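Local coordinates for protein DNA polymerase III, beta subunit (Thermotoga maritima, PDB 1VPK) that probably tethers DNA polymerase and other proteins to DNA for processive replication, as a ring-shaped, head-to-tail homodimeric sliding clamp, at residues A[41-46]-A[123-128]. Residues are numbered along the deposited sequence; the frame is centred on the assembly and turned at random.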
loop_
_atom_site.group_PDB
_atom_site.type_symbol
_atom_site.label_atom_id
_atom_site.label_comp_id
_atom_site.label_asym_id
_atom_site.label_seq_id
_atom_site.Cartn_x
_atom_site.Cartn_y
_atom_site.Cartn_z
ATOM N N ILE A 41 2.193 24.925 -16.714
ATOM C CA ILE A 41 1.547 25.992 -15.993
ATOM C C ILE A 41 0.245 25.569 -15.302
ATOM O O ILE A 41 -0.013 25.952 -14.153
ATOM C CB ILE A 41 1.251 27.171 -16.957
ATOM C CG1 ILE A 41 0.489 28.262 -16.215
ATOM C CG2 ILE A 41 0.431 26.740 -18.147
ATOM C CD1 ILE A 41 0.878 29.611 -16.673
ATOM N N LEU A 42 -0.560 24.752 -15.999
ATOM C CA LEU A 42 -1.786 24.221 -15.429
ATOM C C LEU A 42 -1.591 23.049 -14.460
ATOM O O LEU A 42 -2.559 22.630 -13.808
ATOM C CB LEU A 42 -2.773 23.853 -16.509
ATOM C CG LEU A 42 -3.154 25.012 -17.456
ATOM C CD1 LEU A 42 -4.351 24.639 -18.318
ATOM C CD2 LEU A 42 -3.503 26.255 -16.698
ATOM N N ALA A 43 -0.353 22.588 -14.303
ATOM C CA ALA A 43 -0.020 21.621 -13.274
ATOM C C ALA A 43 0.415 22.359 -12.007
ATOM O O ALA A 43 0.830 21.725 -10.999
ATOM C CB ALA A 43 1.073 20.647 -13.807
ATOM N N GLY A 44 0.316 23.707 -12.036
ATOM C CA GLY A 44 0.562 24.539 -10.874
ATOM C C GLY A 44 -0.674 25.255 -10.334
ATOM O O GLY A 44 -1.704 25.373 -11.041
ATOM N N PHE A 45 -0.567 25.719 -9.070
ATOM C CA PHE A 45 -1.575 26.567 -8.441
ATOM C C PHE A 45 -1.324 28.010 -8.788
ATOM O O PHE A 45 -0.181 28.508 -8.674
ATOM C CB PHE A 45 -1.526 26.477 -6.899
ATOM C CG PHE A 45 -1.822 25.130 -6.378
ATOM C CD1 PHE A 45 -3.133 24.696 -6.287
ATOM C CD2 PHE A 45 -0.813 24.315 -5.938
ATOM C CE1 PHE A 45 -3.438 23.438 -5.785
ATOM C CE2 PHE A 45 -1.098 23.032 -5.445
ATOM C CZ PHE A 45 -2.412 22.588 -5.403
ATOM N N LEU A 46 -2.379 28.713 -9.149
ATOM C CA LEU A 46 -2.334 30.171 -9.149
ATOM C C LEU A 46 -2.467 30.693 -7.714
ATOM O O LEU A 46 -3.432 30.374 -7.041
ATOM C CB LEU A 46 -3.476 30.752 -10.000
ATOM C CG LEU A 46 -3.533 32.286 -10.062
ATOM C CD1 LEU A 46 -2.484 32.827 -10.932
ATOM C CD2 LEU A 46 -4.862 32.736 -10.566
ATOM N N PRO A 123 5.174 32.224 -14.377
ATOM C CA PRO A 123 4.313 33.301 -14.843
ATOM C C PRO A 123 2.896 32.929 -14.827
ATOM O O PRO A 123 2.557 31.778 -15.114
ATOM C CB PRO A 123 4.761 33.483 -16.311
ATOM C CG PRO A 123 6.113 32.953 -16.333
ATOM C CD PRO A 123 6.090 31.793 -15.455
ATOM N N ALA A 124 2.028 33.865 -14.468
ATOM C CA ALA A 124 0.598 33.552 -14.445
ATOM C C ALA A 124 -0.133 34.145 -15.640
ATOM O O ALA A 124 -1.327 33.982 -15.750
ATOM C CB ALA A 124 -0.041 34.064 -13.165
ATOM N N ASP A 125 0.576 34.805 -16.546
ATOM C CA ASP A 125 -0.111 35.509 -17.611
ATOM C C ASP A 125 -0.893 34.617 -18.538
ATOM O O ASP A 125 -1.763 35.104 -19.216
ATOM C CB ASP A 125 0.796 36.477 -18.366
ATOM C CG ASP A 125 2.028 35.820 -18.956
ATOM O OD1 ASP A 125 2.872 35.309 -18.201
ATOM O OD2 ASP A 125 2.157 35.843 -20.192
ATOM N N GLU A 126 -0.655 33.314 -18.534
ATOM C CA GLU A 126 -1.483 32.390 -19.319
ATOM C C GLU A 126 -2.382 31.515 -18.477
ATOM O O GLU A 126 -3.060 30.619 -19.008
ATOM C CB GLU A 126 -0.598 31.537 -20.228
ATOM C CG GLU A 126 -0.094 32.312 -21.417
ATOM C CD GLU A 126 1.091 31.676 -22.135
ATOM O OE1 GLU A 126 1.523 30.554 -21.779
ATOM O OE2 GLU A 126 1.600 32.321 -23.052
ATOM N N PHE A 127 -2.425 31.778 -17.165
ATOM C CA PHE A 127 -3.363 31.125 -16.309
ATOM C C PHE A 127 -4.719 31.866 -16.386
ATOM O O PHE A 127 -4.815 33.040 -16.061
ATOM C CB PHE A 127 -2.869 31.076 -14.860
ATOM C CG PHE A 127 -3.594 30.113 -14.039
ATOM C CD1 PHE A 127 -4.875 30.405 -13.554
ATOM C CD2 PHE A 127 -3.032 28.895 -13.720
ATOM C CE1 PHE A 127 -5.563 29.502 -12.786
ATOM C CE2 PHE A 127 -3.714 28.009 -12.954
ATOM C CZ PHE A 127 -4.983 28.310 -12.494
ATOM N N PRO A 128 -5.749 31.179 -16.807
ATOM C CA PRO A 128 -7.023 31.844 -17.070
ATOM C C PRO A 128 -7.854 32.241 -15.832
ATOM O O PRO A 128 -7.699 31.681 -14.750
ATOM C CB PRO A 128 -7.761 30.786 -17.841
ATOM C CG PRO A 128 -7.290 29.510 -17.218
ATOM C CD PRO A 128 -5.832 29.724 -17.050
#
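Start at Pro123, whose carbonyl O faces the tip of Ile41, with CD1 only 3.2 Å away; the ring itself stays at the margin. Ala124 comes next and sets its CB 3.5 Å from Leu46 CD1, a tight apolar touch that Val81 of strand 78-83 extends. From here the backbone folds through a type I turn, Ala124 to Phe127, closed by the hydrogen bond from Phe127 N to Ala124 O, 2.8 Å. Within it, Ile41 CD1 lies 4.2 Å from Glu126 C and 4.3 Å from Glu126 CB. In the beta sliding clamp fold this turn belongs to the linker leaving the N-terminal domain's last strand, 115-120, for strand 137-142, and it lies against the start of strand 44-50, with Phe127 reaching in. Its ring packs against both the 3-10 turn and the strand: Leu46 CB sits over one face in a CH-pi contact, 3.7 Å from the centroid, whereas Gly44 O meets the edge at CE2, 3.8 Å off. Leu42 CD2 approaches Phe127 CD2 to 4.0 Å, and Arg79 hydrogen-bonds the Phe127 carbonyl. Finally, Pro128 rests its CD 4.2 Å from that same Leu42 CD2, with Thr59 of strand 53-59 alongside.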